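Local coordinates for citrate lyase subunit beta-like protein (Mycobacterium tuberculosis H37Rv, PDB 6AS5) that is a magnesium-dependent lyase of the HpcH/HpaI aldolase family, seen here with acetoacetate and coenzyme A, and may play a role in fatty acid biosynthesis, at residues E67-R72 with T91-V96; P99-A104 with A117-A122; L191-V196 with V215-S220; R241-S246 with P263-A268. All coordinates share one frame; numbering follows the deposited sequence.

Contact 1: residues E67-R72 with T91-V96; sequences ERTVVR and TAYTTV. With AAE (acetoacetic acid), chain F; COA (coenzyme A), chain E.
With its first torsion near trans (chi1 178°), Val-71 sets CG2 beside its own backbone N and brings that methyl to the ring of Tyr-93, whose CG lies beside its own N (chi1 -61°). CG2 of Val-71 approaches CD2 of Tyr-93 to 3.8 Å, the two side chains running at about a right angle. Further along the same ring, CB of Thr-69 reaches CE1 of Tyr-93 at 3.7 Å, so the two strand residues grip one ring from separate points. The ring is further placed by its hydroxyl, which bonds to the backbone N of Leu-64, and Leu-59 of helix 52-61 packs against both Val-71 and Tyr-93. Between the backbones, Val-71 N donates to Thr-95 O at 3.2 Å and 166°, a nearly straight bond, and CA of Val-96 makes a CA-H...O contact with Val-71 O at 3.1 Å. A water extends the join past the strand pairing, giving a hydrogen to Thr-69 O and accepting one from Thr-94 N. Arg-72, at the strand end, sends NH1 to O8 of acetoacetate at 2.7 Å in a weak bond, while Asp-42 forms a salt bridge with its NE. Val-71 pairs with Val-96 in parallel, and the chain between them holds helix 79-88: this is a beta-alpha-beta unit of the closed TIM barrel, with a substrate-binding arginine at the end of its first strand.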
# COMPACT_ATOMS: atom_id res chain seq x y z
N GLU A 67 -3.82 -7.56 -34.41
CA GLU A 67 -3.40 -6.26 -33.92
C GLU A 67 -4.40 -5.69 -32.91
O GLU A 67 -4.16 -4.62 -32.31
CB GLU A 67 -3.23 -5.28 -35.09
CG GLU A 67 -2.54 -5.88 -36.31
CD GLU A 67 -1.12 -6.35 -36.03
OE1 GLU A 67 -0.91 -7.06 -35.02
OE2 GLU A 67 -0.22 -6.01 -36.82
N ARG A 68 -5.51 -6.39 -32.72
CA ARG A 68 -6.51 -5.95 -31.75
C ARG A 68 -6.97 -7.14 -30.90
O ARG A 68 -8.04 -7.12 -30.29
CB ARG A 68 -7.71 -5.31 -32.45
CG ARG A 68 -7.40 -3.98 -33.15
CD ARG A 68 -7.14 -2.84 -32.16
NE ARG A 68 -6.96 -1.55 -32.83
CZ ARG A 68 -5.85 -0.81 -32.75
NH1 ARG A 68 -4.82 -1.21 -32.02
NH2 ARG A 68 -5.79 0.35 -33.40
N THR A 69 -6.13 -8.16 -30.88
CA THR A 69 -6.45 -9.36 -30.12
C THR A 69 -5.25 -9.82 -29.30
O THR A 69 -4.12 -9.89 -29.80
CB THR A 69 -6.91 -10.50 -31.04
OG1 THR A 69 -7.94 -10.03 -31.91
CG2 THR A 69 -7.43 -11.67 -30.21
N VAL A 70 -5.52 -10.12 -28.04
CA VAL A 70 -4.54 -10.69 -27.12
C VAL A 70 -5.06 -12.05 -26.70
O VAL A 70 -6.26 -12.22 -26.57
CB VAL A 70 -4.43 -9.83 -25.86
CG1 VAL A 70 -3.54 -10.52 -24.80
CG2 VAL A 70 -3.88 -8.46 -26.24
N VAL A 71 -4.17 -13.01 -26.51
CA VAL A 71 -4.58 -14.34 -26.06
C VAL A 71 -4.07 -14.62 -24.66
O VAL A 71 -2.86 -14.68 -24.44
CB VAL A 71 -4.04 -15.47 -26.98
CG1 VAL A 71 -4.47 -16.83 -26.45
CG2 VAL A 71 -4.52 -15.28 -28.42
N ARG A 72 -4.98 -14.78 -23.71
CA ARG A 72 -4.57 -15.20 -22.37
C ARG A 72 -4.26 -16.69 -22.35
O ARG A 72 -5.15 -17.52 -22.51
CB ARG A 72 -5.62 -14.87 -21.30
CG ARG A 72 -5.12 -15.18 -19.88
CD ARG A 72 -6.00 -14.58 -18.79
NE ARG A 72 -7.14 -15.45 -18.52
CZ ARG A 72 -7.88 -15.42 -17.42
NH1 ARG A 72 -7.63 -14.56 -16.44
NH2 ARG A 72 -8.89 -16.28 -17.31
N THR A 91 -1.01 -19.67 -35.23
CA THR A 91 -1.76 -18.42 -35.36
C THR A 91 -0.81 -17.27 -35.65
O THR A 91 0.40 -17.46 -35.72
CB THR A 91 -2.54 -18.07 -34.07
OG1 THR A 91 -1.62 -17.58 -33.08
CG2 THR A 91 -3.28 -19.28 -33.54
N ALA A 92 -1.36 -16.08 -35.82
CA ALA A 92 -0.54 -14.89 -36.03
C ALA A 92 -0.61 -13.95 -34.82
O ALA A 92 -0.35 -12.75 -34.94
CB ALA A 92 -0.97 -14.16 -37.30
N TYR A 93 -0.95 -14.50 -33.65
CA TYR A 93 -1.06 -13.68 -32.44
C TYR A 93 0.29 -13.46 -31.79
O TYR A 93 1.03 -14.41 -31.54
CB TYR A 93 -2.06 -14.29 -31.45
CG TYR A 93 -3.45 -14.39 -32.02
CD1 TYR A 93 -4.14 -13.26 -32.43
CD2 TYR A 93 -4.09 -15.62 -32.15
CE1 TYR A 93 -5.42 -13.35 -32.96
CE2 TYR A 93 -5.37 -15.72 -32.68
CZ TYR A 93 -6.03 -14.58 -33.08
OH TYR A 93 -7.29 -14.70 -33.59
N THR A 94 0.63 -12.19 -31.53
CA THR A 94 1.97 -11.85 -31.06
C THR A 94 2.01 -11.36 -29.61
O THR A 94 3.08 -11.25 -29.01
CB THR A 94 2.61 -10.78 -31.94
OG1 THR A 94 1.98 -9.52 -31.68
CG2 THR A 94 2.47 -11.12 -33.40
N THR A 95 0.83 -11.07 -29.07
CA THR A 95 0.69 -10.61 -27.69
C THR A 95 -0.13 -11.61 -26.89
O THR A 95 -1.24 -11.99 -27.28
CB THR A 95 -0.00 -9.24 -27.62
OG1 THR A 95 0.66 -8.33 -28.52
CG2 THR A 95 0.05 -8.68 -26.20
N VAL A 96 0.42 -12.06 -25.77
CA VAL A 96 -0.28 -12.99 -24.91
C VAL A 96 -0.44 -12.37 -23.54
O VAL A 96 0.31 -11.47 -23.17
CB VAL A 96 0.47 -14.31 -24.77
CG1 VAL A 96 0.48 -15.06 -26.10
CG2 VAL A 96 1.88 -14.05 -24.27
O1 AAE F . -9.33 -11.78 -10.37
C2 AAE F . -9.15 -12.70 -11.21
O3 AAE F . -8.45 -13.70 -10.90
C4 AAE F . -9.79 -12.61 -12.56
C5 AAE F . -8.95 -12.52 -13.80
O8 AAE F . -8.13 -13.38 -14.05
C9 AAE F . -9.14 -11.39 -14.75
N1A COA E . -17.90 -12.13 -25.49
C2A COA E . -18.68 -11.98 -26.57
N3A COA E . -20.02 -11.88 -26.48
C4A COA E . -20.62 -11.96 -25.27
C5A COA E . -19.85 -12.12 -24.12
C6A COA E . -18.45 -12.20 -24.26
N6A COA E . -17.61 -12.37 -23.03
N7A COA E . -20.68 -12.15 -23.06
C8A COA E . -21.94 -12.02 -23.53
N9A COA E . -21.90 -11.91 -24.87
C1B COA E . -23.03 -11.73 -25.75
C2B COA E . -23.80 -12.93 -26.01
O2B COA E . -23.31 -13.55 -27.15
C3B COA E . -25.10 -12.41 -26.32
O3B COA E . -25.05 -11.94 -27.62
P3B COA E . -26.30 -12.06 -28.52
O7A COA E . -27.55 -11.92 -27.67
O8A COA E . -26.26 -13.41 -29.19
O9A COA E . -26.29 -10.95 -29.56
C4B COA E . -25.25 -11.28 -25.41
O4B COA E . -23.90 -10.83 -25.15
C5B COA E . -25.90 -11.67 -24.17
O5B COA E . -25.31 -12.61 -23.37
P1A COA E . -25.77 -12.86 -21.91
O1A COA E . -27.00 -13.70 -21.94
O2A COA E . -26.05 -11.55 -21.22
O3A COA E . -24.66 -13.59 -21.12
P2A COA E . -24.41 -15.13 -21.28
O4A COA E . -25.18 -15.90 -20.24
O5A COA E . -24.74 -15.55 -22.68
O6A COA E . -22.91 -15.39 -21.01
CBP COA E . -20.87 -15.22 -19.71
CCP COA E . -22.34 -14.85 -19.87
CDP COA E . -20.69 -16.72 -19.95
CEP COA E . -20.32 -14.82 -18.36
CAP COA E . -20.14 -14.39 -20.79
OAP COA E . -20.44 -13.07 -20.52
C9P COA E . -18.63 -14.55 -20.73
O9P COA E . -18.08 -15.53 -21.24
N8P COA E . -17.91 -13.53 -20.03
C7P COA E . -16.45 -13.58 -19.90
C6P COA E . -15.88 -14.83 -19.30
C5P COA E . -14.37 -14.89 -19.30
O5P COA E . -13.74 -14.81 -20.36
N4P COA E . -13.69 -15.05 -18.06
C3P COA E . -12.26 -15.10 -18.12
C2P COA E . -11.57 -13.94 -17.44
S1P COA E . -12.46 -13.22 -16.07
O HOH W 1 -1.96 -10.68 -30.99

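Contact 2: residues P99-A104 with A117-A122; sequences PKAESA and ALVETA. With MG (magnesium ion), chain D; AAE (acetoacetic acid), chain F.
The touching parts, 99-102 and 117-121, run 71° apart, and Ala-101 N joins them by donating to Leu-118 O at 2.9 Å and 174°. Around that bond the small side chains pack closely, CB of Ala-101 lying 3.8 Å from CB of Ala-117. Glu-120 carries the polar side of the contact. Its CG sits between the backbone N and carbonyl carbon, and the chain is extended beyond it, which directs the carboxylate across Lys-100 toward the metal. The two oxygens divide the work: OE1 binds magnesium at 2.2 Å, whereas OE2 faces segment 99-104 and accepts a weak bond from Lys-100 N at 2.7 Å. A metal-bound water also donates to OE2, and Lys-100 NZ stands 3.6 Å from OE2 in a long salt bridge. The same ammonium group pairs with Glu-44 and bonds to Asp-146, the other protein ligand of the metal. Farther from the metal, Thr-121 OG1 donates to Glu-102 OE1 at 2.9 Å, meeting it on the anti side and 15° out of the carboxylate plane. That hydroxyl also caps the following helix through Gly-124 N. Magnesium is completed by O3 and O8 of acetoacetate and two waters, so the ligand is chelated. The chemistry implies a second shell in which a weak amide bond and a long salt bridge are placed to steady the metal-binding glutamate and probably temper the negative charge there.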
# COMPACT_ATOMS: atom_id res chain seq x y z
N PRO A 99 -1.34 -15.46 -16.98
CA PRO A 99 -2.06 -15.46 -15.71
C PRO A 99 -1.11 -15.82 -14.56
O PRO A 99 -0.14 -16.56 -14.78
CB PRO A 99 -3.12 -16.53 -15.92
CG PRO A 99 -2.49 -17.49 -16.87
CD PRO A 99 -1.56 -16.70 -17.76
N LYS A 100 -1.38 -15.30 -13.37
CA LYS A 100 -0.65 -15.67 -12.17
C LYS A 100 0.84 -15.39 -12.35
O LYS A 100 1.70 -16.20 -12.03
CB LYS A 100 -0.91 -17.14 -11.83
CG LYS A 100 -2.38 -17.41 -11.50
CD LYS A 100 -2.73 -18.87 -11.45
CE LYS A 100 -4.22 -19.07 -11.21
NZ LYS A 100 -5.08 -18.42 -12.26
N ALA A 101 1.13 -14.22 -12.91
CA ALA A 101 2.50 -13.86 -13.21
C ALA A 101 3.28 -13.70 -11.90
O ALA A 101 2.89 -12.93 -11.03
CB ALA A 101 2.53 -12.58 -14.03
N GLU A 102 4.37 -14.44 -11.76
CA GLU A 102 5.04 -14.53 -10.47
C GLU A 102 6.54 -14.29 -10.45
O GLU A 102 7.14 -14.30 -9.38
CB GLU A 102 4.74 -15.87 -9.81
CG GLU A 102 3.31 -15.94 -9.34
CD GLU A 102 3.03 -17.19 -8.57
OE1 GLU A 102 2.31 -17.09 -7.56
OE2 GLU A 102 3.53 -18.26 -8.97
N SER A 103 7.14 -14.09 -11.62
CA SER A 103 8.54 -13.67 -11.69
C SER A 103 8.88 -13.13 -13.07
O SER A 103 8.10 -13.28 -14.01
CB SER A 103 9.47 -14.85 -11.39
OG SER A 103 9.45 -15.77 -12.47
N ALA A 104 10.05 -12.51 -13.19
CA ALA A 104 10.47 -11.97 -14.48
C ALA A 104 10.71 -13.12 -15.45
O ALA A 104 10.40 -13.01 -16.64
CB ALA A 104 11.71 -11.13 -14.33
N ALA A 117 1.32 -9.12 -18.28
CA ALA A 117 1.45 -9.93 -17.08
C ALA A 117 0.29 -9.64 -16.15
O ALA A 117 0.09 -8.50 -15.73
CB ALA A 117 2.76 -9.65 -16.37
N LEU A 118 -0.49 -10.67 -15.86
CA LEU A 118 -1.61 -10.57 -14.94
C LEU A 118 -1.11 -11.04 -13.58
O LEU A 118 -0.93 -12.24 -13.36
CB LEU A 118 -2.76 -11.44 -15.40
CG LEU A 118 -3.92 -11.68 -14.43
CD1 LEU A 118 -4.51 -10.37 -13.95
CD2 LEU A 118 -4.98 -12.57 -15.08
N VAL A 119 -0.84 -10.08 -12.71
CA VAL A 119 -0.42 -10.38 -11.36
C VAL A 119 -1.64 -10.56 -10.48
O VAL A 119 -2.40 -9.61 -10.24
CB VAL A 119 0.45 -9.26 -10.80
CG1 VAL A 119 0.76 -9.54 -9.32
CG2 VAL A 119 1.76 -9.13 -11.65
N GLU A 120 -1.83 -11.78 -10.00
CA GLU A 120 -3.03 -12.10 -9.25
C GLU A 120 -2.71 -13.06 -8.12
O GLU A 120 -3.55 -13.86 -7.71
CB GLU A 120 -4.07 -12.70 -10.20
CG GLU A 120 -3.55 -13.90 -10.99
CD GLU A 120 -4.50 -14.31 -12.09
OE1 GLU A 120 -5.68 -13.89 -12.03
OE2 GLU A 120 -4.06 -15.02 -13.02
N THR A 121 -1.48 -12.98 -7.62
CA THR A 121 -1.08 -13.73 -6.44
C THR A 121 -0.17 -12.87 -5.57
O THR A 121 0.38 -11.86 -6.02
CB THR A 121 -0.32 -14.99 -6.82
OG1 THR A 121 0.86 -14.63 -7.53
CG2 THR A 121 -1.18 -15.89 -7.70
N ALA A 122 -0.03 -13.27 -4.31
CA ALA A 122 0.87 -12.58 -3.38
C ALA A 122 2.29 -12.50 -3.96
O ALA A 122 2.88 -11.42 -4.01
CB ALA A 122 0.88 -13.28 -2.05
MG MG D . -7.48 -15.02 -12.61
O1 AAE F . -9.33 -11.78 -10.37
C2 AAE F . -9.15 -12.70 -11.21
O3 AAE F . -8.45 -13.70 -10.90
C4 AAE F . -9.79 -12.61 -12.56
C5 AAE F . -8.95 -12.52 -13.80
O8 AAE F . -8.13 -13.38 -14.05
C9 AAE F . -9.14 -11.39 -14.75
O HOH W 2 -6.04 -16.10 -14.06
O HOH W 3 -9.30 -16.64 -12.78

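Contact 3: residues L191-V196 with V215-S220; sequences LDILDV and VCIHPS. With COA (coenzyme A), chain E.
Ile-217 O is approached by three donors of coenzyme A, N8P at 2.7 Å together with N6A and OAP, although every one of these bonds is weak. The carbonyl thus touches both the adenine and the pantetheine arm, consistent with the bent course of the cofactor. A straighter bond comes from the next residue, His-218, whose NE2 donates to phosphate oxygen O2A of coenzyme A at 2.7 Å and 162°. The other ring nitrogen of His-218, ND1, accepts from Ser-220 N at 3.2 Å, a capping bond that precedes helix 221-228, and shares a second hydrogen bond with Ser-220 OG at 2.9 Å. Ring rotation is therefore fixed from both nitrogens. Across the contact, Ile-193 places CG2 anti to its own N (chi1 -66° for CG1) and over one face of the imidazole, 4.1 Å from the centroid and 18° off the ring normal, a CH-pi contact. Pro-219 CD and coenzyme A atom C8A lie over the opposite face. The other branch of Ile-193, CG1, meets CD1 of Ile-217 at 3.9 Å, and Leu-191 CD2 adds a looser touch on Ile-217 CG1 at 4.3 Å. From the second subunit, Met-259 packs on Leu-191 and Ile-217, and Ala-254 on Ile-193. Loops following the seventh and eighth strands of the TIM barrel thus meet here, forming a coenzyme A site at the C-terminal ends of its strands.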
# COMPACT_ATOMS: atom_id res chain seq x y z
N LEU A 191 -17.05 -8.21 -12.09
CA LEU A 191 -17.75 -9.48 -12.22
C LEU A 191 -19.26 -9.36 -12.13
O LEU A 191 -19.97 -10.23 -12.64
CB LEU A 191 -17.24 -10.48 -11.17
CG LEU A 191 -15.77 -10.83 -11.37
CD1 LEU A 191 -15.38 -12.02 -10.51
CD2 LEU A 191 -15.52 -11.14 -12.83
N ASP A 192 -19.74 -8.31 -11.47
CA ASP A 192 -21.19 -8.07 -11.38
C ASP A 192 -21.72 -7.46 -12.68
O ASP A 192 -21.77 -6.24 -12.83
CB ASP A 192 -21.51 -7.15 -10.21
CG ASP A 192 -22.97 -7.25 -9.77
OD1 ASP A 192 -23.82 -7.68 -10.58
OD2 ASP A 192 -23.24 -6.91 -8.60
N ILE A 193 -22.13 -8.32 -13.60
CA ILE A 193 -22.51 -7.89 -14.94
C ILE A 193 -23.46 -6.71 -14.97
O ILE A 193 -23.26 -5.79 -15.76
CB ILE A 193 -23.11 -9.04 -15.74
CG1 ILE A 193 -22.05 -10.12 -15.98
CG2 ILE A 193 -23.68 -8.52 -17.04
CD1 ILE A 193 -22.61 -11.43 -16.51
N LEU A 194 -24.47 -6.72 -14.11
CA LEU A 194 -25.54 -5.74 -14.14
C LEU A 194 -25.24 -4.48 -13.32
O LEU A 194 -25.94 -3.47 -13.44
CB LEU A 194 -26.84 -6.38 -13.66
CG LEU A 194 -27.32 -7.50 -14.58
CD1 LEU A 194 -28.56 -8.19 -14.04
CD2 LEU A 194 -27.57 -6.92 -15.97
N ASP A 195 -24.21 -4.55 -12.49
CA ASP A 195 -23.82 -3.40 -11.68
C ASP A 195 -23.09 -2.35 -12.52
O ASP A 195 -21.89 -2.10 -12.34
CB ASP A 195 -22.95 -3.84 -10.51
CG ASP A 195 -22.58 -2.69 -9.60
OD1 ASP A 195 -23.34 -1.71 -9.55
OD2 ASP A 195 -21.51 -2.78 -8.95
N VAL A 196 -23.84 -1.73 -13.43
CA VAL A 196 -23.31 -0.71 -14.32
C VAL A 196 -22.73 0.45 -13.51
O VAL A 196 -21.69 0.99 -13.84
CB VAL A 196 -24.43 -0.16 -15.21
CG1 VAL A 196 -24.14 1.29 -15.60
CG2 VAL A 196 -24.62 -1.05 -16.44
N VAL A 215 -10.60 -3.83 -18.16
CA VAL A 215 -10.97 -5.06 -18.84
C VAL A 215 -12.38 -5.46 -18.46
O VAL A 215 -12.72 -5.55 -17.28
CB VAL A 215 -9.98 -6.18 -18.55
CG1 VAL A 215 -10.48 -7.51 -19.09
CG2 VAL A 215 -8.61 -5.84 -19.12
N CYS A 216 -13.21 -5.69 -19.47
CA CYS A 216 -14.61 -6.04 -19.29
C CYS A 216 -14.82 -7.53 -19.49
O CYS A 216 -14.03 -8.18 -20.15
CB CYS A 216 -15.47 -5.29 -20.31
SG CYS A 216 -15.33 -3.51 -20.23
N ILE A 217 -15.91 -8.08 -18.94
CA ILE A 217 -16.22 -9.49 -19.18
C ILE A 217 -17.54 -9.71 -19.95
O ILE A 217 -17.91 -10.84 -20.25
CB ILE A 217 -16.11 -10.36 -17.90
CG1 ILE A 217 -16.83 -9.73 -16.70
CG2 ILE A 217 -14.63 -10.56 -17.53
CD1 ILE A 217 -18.33 -9.57 -16.87
N HIS A 218 -18.22 -8.61 -20.30
CA HIS A 218 -19.50 -8.67 -21.01
C HIS A 218 -19.56 -7.45 -21.91
O HIS A 218 -19.17 -6.35 -21.49
CB HIS A 218 -20.65 -8.69 -19.99
CG HIS A 218 -21.99 -9.04 -20.57
ND1 HIS A 218 -22.78 -8.13 -21.25
CD2 HIS A 218 -22.69 -10.20 -20.55
CE1 HIS A 218 -23.90 -8.71 -21.63
NE2 HIS A 218 -23.87 -9.97 -21.22
N PRO A 219 -20.05 -7.61 -23.14
CA PRO A 219 -19.93 -6.50 -24.10
C PRO A 219 -20.76 -5.30 -23.70
O PRO A 219 -20.48 -4.18 -24.13
CB PRO A 219 -20.46 -7.11 -25.42
CG PRO A 219 -21.28 -8.29 -25.01
CD PRO A 219 -20.64 -8.82 -23.75
N SER A 220 -21.75 -5.52 -22.84
CA SER A 220 -22.57 -4.41 -22.36
C SER A 220 -21.73 -3.46 -21.51
O SER A 220 -22.11 -2.32 -21.26
CB SER A 220 -23.77 -4.93 -21.57
OG SER A 220 -23.36 -5.46 -20.32
N1A COA E . -17.90 -12.13 -25.49
C2A COA E . -18.68 -11.98 -26.57
N3A COA E . -20.02 -11.88 -26.48
C4A COA E . -20.62 -11.96 -25.27
C5A COA E . -19.85 -12.12 -24.12
C6A COA E . -18.45 -12.20 -24.26
N6A COA E . -17.61 -12.37 -23.03
N7A COA E . -20.68 -12.15 -23.06
C8A COA E . -21.94 -12.02 -23.53
N9A COA E . -21.90 -11.91 -24.87
C1B COA E . -23.03 -11.73 -25.75
C2B COA E . -23.80 -12.93 -26.01
O2B COA E . -23.31 -13.55 -27.15
C3B COA E . -25.10 -12.41 -26.32
O3B COA E . -25.05 -11.94 -27.62
P3B COA E . -26.30 -12.06 -28.52
O7A COA E . -27.55 -11.92 -27.67
O8A COA E . -26.26 -13.41 -29.19
O9A COA E . -26.29 -10.95 -29.56
C4B COA E . -25.25 -11.28 -25.41
O4B COA E . -23.90 -10.83 -25.15
C5B COA E . -25.90 -11.67 -24.17
O5B COA E . -25.31 -12.61 -23.37
P1A COA E . -25.77 -12.86 -21.91
O1A COA E . -27.00 -13.70 -21.94
O2A COA E . -26.05 -11.55 -21.22
O3A COA E . -24.66 -13.59 -21.12
P2A COA E . -24.41 -15.13 -21.28
O4A COA E . -25.18 -15.90 -20.24
O5A COA E . -24.74 -15.55 -22.68
O6A COA E . -22.91 -15.39 -21.01
CBP COA E . -20.87 -15.22 -19.71
CCP COA E . -22.34 -14.85 -19.87
CDP COA E . -20.69 -16.72 -19.95
CEP COA E . -20.32 -14.82 -18.36
CAP COA E . -20.14 -14.39 -20.79
OAP COA E . -20.44 -13.07 -20.52
C9P COA E . -18.63 -14.55 -20.73
O9P COA E . -18.08 -15.53 -21.24
N8P COA E . -17.91 -13.53 -20.03
C7P COA E . -16.45 -13.58 -19.90
C6P COA E . -15.88 -14.83 -19.30
C5P COA E . -14.37 -14.89 -19.30
O5P COA E . -13.74 -14.81 -20.36
N4P COA E . -13.69 -15.05 -18.06
C3P COA E . -12.26 -15.10 -18.12
C2P COA E . -11.57 -13.94 -17.44
S1P COA E . -12.46 -13.22 -16.07

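Contact 4: residues R241-S246 with P263-A268; sequences RVLAAS and PVLTHA
Leu-265 reaches across from helix 263-268 and turns both its methyls onto Ser-246, CD1 and CD2 each lying 3.7 Å from Ser-246 CB. The fork straddles the methylene carbon of the serine rather than its hydroxyl. That hydroxyl is turned back: with OG between the backbone N and carbonyl carbon (chi1 77°), it donates to Leu-243 O at 2.7 Å within its own helix, so the polar end is satisfied locally while CB is presented to the leucine. One turn on, Ala-268 points its CB at the opposing helix, where two residues receive it. Val-242 meets it with the tip of CG2, at 3.6 Å, and Leu-243 lies against it from another side with its branch carbon CG, 3.8 Å from Ala-268 CB. Leu-243 also sends CD2 toward the partner backbone, reaching Leu-265 O at 3.9 Å, so its isobutyl group lies over the stretch between Leu-265 and Ala-268. The small alanine and the larger aliphatic groups mesh across axes of segments 241-246 and 263-268 that approach to 9.5 Å and cross at -131°, antiparallel in sense but well off exact opposition. Trp-238 of the first helix extends the same packing onto Val-264 and Ala-268, and Phe-255 of strand 253-255 backs Val-242. Leu-191 of the third subunit packs on Val-264, and His-267 NE2 bonds to Glu-145 O of that subunit, tying the second helix into the trimer. No hydrogen bond crosses between the two segments; the chemistry implies cohesion mainly by apolar contact.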
# COMPACT_ATOMS: atom_id res chain seq x y z
N ARG A 241 -10.47 26.04 -18.80
CA ARG A 241 -10.27 27.30 -18.09
C ARG A 241 -8.82 27.48 -17.63
O ARG A 241 -8.19 28.50 -17.94
CB ARG A 241 -11.27 27.46 -16.91
CG ARG A 241 -12.74 27.68 -17.35
CD ARG A 241 -13.64 28.27 -16.24
NE ARG A 241 -13.57 27.51 -15.01
CZ ARG A 241 -14.21 26.35 -14.80
NH1 ARG A 241 -14.97 25.84 -15.76
NH2 ARG A 241 -14.07 25.71 -13.65
N VAL A 242 -8.28 26.48 -16.92
CA VAL A 242 -6.93 26.59 -16.33
C VAL A 242 -5.85 26.65 -17.39
O VAL A 242 -4.85 27.33 -17.22
CB VAL A 242 -6.60 25.44 -15.37
CG1 VAL A 242 -7.66 25.35 -14.31
CG2 VAL A 242 -6.51 24.12 -16.12
N LEU A 243 -6.03 25.90 -18.47
CA LEU A 243 -5.08 25.98 -19.56
C LEU A 243 -5.07 27.39 -20.16
O LEU A 243 -4.01 27.92 -20.45
CB LEU A 243 -5.39 24.93 -20.62
CG LEU A 243 -5.00 23.55 -20.12
CD1 LEU A 243 -5.25 22.46 -21.16
CD2 LEU A 243 -3.54 23.60 -19.74
N ALA A 244 -6.25 27.99 -20.32
CA ALA A 244 -6.31 29.33 -20.89
C ALA A 244 -5.65 30.31 -19.93
O ALA A 244 -4.79 31.10 -20.34
CB ALA A 244 -7.76 29.75 -21.21
N ALA A 245 -6.02 30.26 -18.66
CA ALA A 245 -5.45 31.16 -17.66
C ALA A 245 -3.92 31.05 -17.58
O ALA A 245 -3.23 32.05 -17.36
CB ALA A 245 -6.06 30.90 -16.30
N SER A 246 -3.40 29.84 -17.76
CA SER A 246 -1.96 29.61 -17.67
C SER A 246 -1.19 30.33 -18.79
O SER A 246 0.01 30.60 -18.67
CB SER A 246 -1.66 28.11 -17.72
OG SER A 246 -1.76 27.63 -19.06
N PRO A 263 2.39 20.31 -13.17
CA PRO A 263 1.71 19.00 -13.17
C PRO A 263 0.18 19.07 -13.22
O PRO A 263 -0.45 18.22 -13.86
CB PRO A 263 2.18 18.34 -11.86
CG PRO A 263 2.63 19.45 -11.01
CD PRO A 263 3.19 20.50 -11.94
N VAL A 264 -0.39 20.06 -12.54
CA VAL A 264 -1.83 20.34 -12.64
C VAL A 264 -2.21 20.70 -14.09
O VAL A 264 -3.22 20.24 -14.61
CB VAL A 264 -2.25 21.47 -11.68
CG1 VAL A 264 -3.74 21.82 -11.85
CG2 VAL A 264 -1.94 21.09 -10.24
N LEU A 265 -1.39 21.53 -14.73
CA LEU A 265 -1.63 21.86 -16.12
C LEU A 265 -1.49 20.59 -16.96
O LEU A 265 -2.12 20.44 -18.00
CB LEU A 265 -0.66 22.93 -16.61
CG LEU A 265 -0.61 24.28 -15.89
CD1 LEU A 265 0.37 25.21 -16.59
CD2 LEU A 265 -1.99 24.92 -15.81
N THR A 266 -0.68 19.66 -16.48
CA THR A 266 -0.50 18.41 -17.19
C THR A 266 -1.77 17.56 -17.07
O THR A 266 -2.17 16.90 -18.02
CB THR A 266 0.72 17.65 -16.67
OG1 THR A 266 1.89 18.45 -16.86
CG2 THR A 266 0.88 16.33 -17.41
N HIS A 267 -2.42 17.60 -15.91
CA HIS A 267 -3.65 16.85 -15.71
C HIS A 267 -4.74 17.39 -16.62
O HIS A 267 -5.51 16.62 -17.19
CB HIS A 267 -4.12 16.94 -14.26
CG HIS A 267 -3.12 16.40 -13.28
ND1 HIS A 267 -3.24 16.58 -11.92
CD2 HIS A 267 -1.99 15.69 -13.47
CE1 HIS A 267 -2.22 16.00 -11.31
NE2 HIS A 267 -1.45 15.45 -12.23
N ALA A 268 -4.78 18.71 -16.77
CA ALA A 268 -5.77 19.36 -17.64
C ALA A 268 -5.58 18.93 -19.08
O ALA A 268 -6.55 18.66 -19.79
CB ALA A 268 -5.67 20.86 -17.51

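Overall arrangement
Contacts 1, 2 and 3 all draw on the one closed parallel barrel, while contact 4 joins two helices beyond it, about 34 to 38 Å centre to centre from the others. Contacts 1 and 2 are buried; contact 1 uses strand 95-98 and contact 2 the loop just after it, against neighbouring strand 114-119. They touch where Arg-72 NH1 lies 3.6 Å from Leu-118 CD2, and both reach acetoacetate. Contact 3 is partly buried and shares coenzyme A with contact 1. Chemistry follows position: strand pairing in contact 1, metal and carboxylate in contact 2, phosphate and imidazole in contact 3, aliphatic packing in contact 4. Other subunits touch contacts 3 and 4, and contact 2 at one residue, but not contact 1.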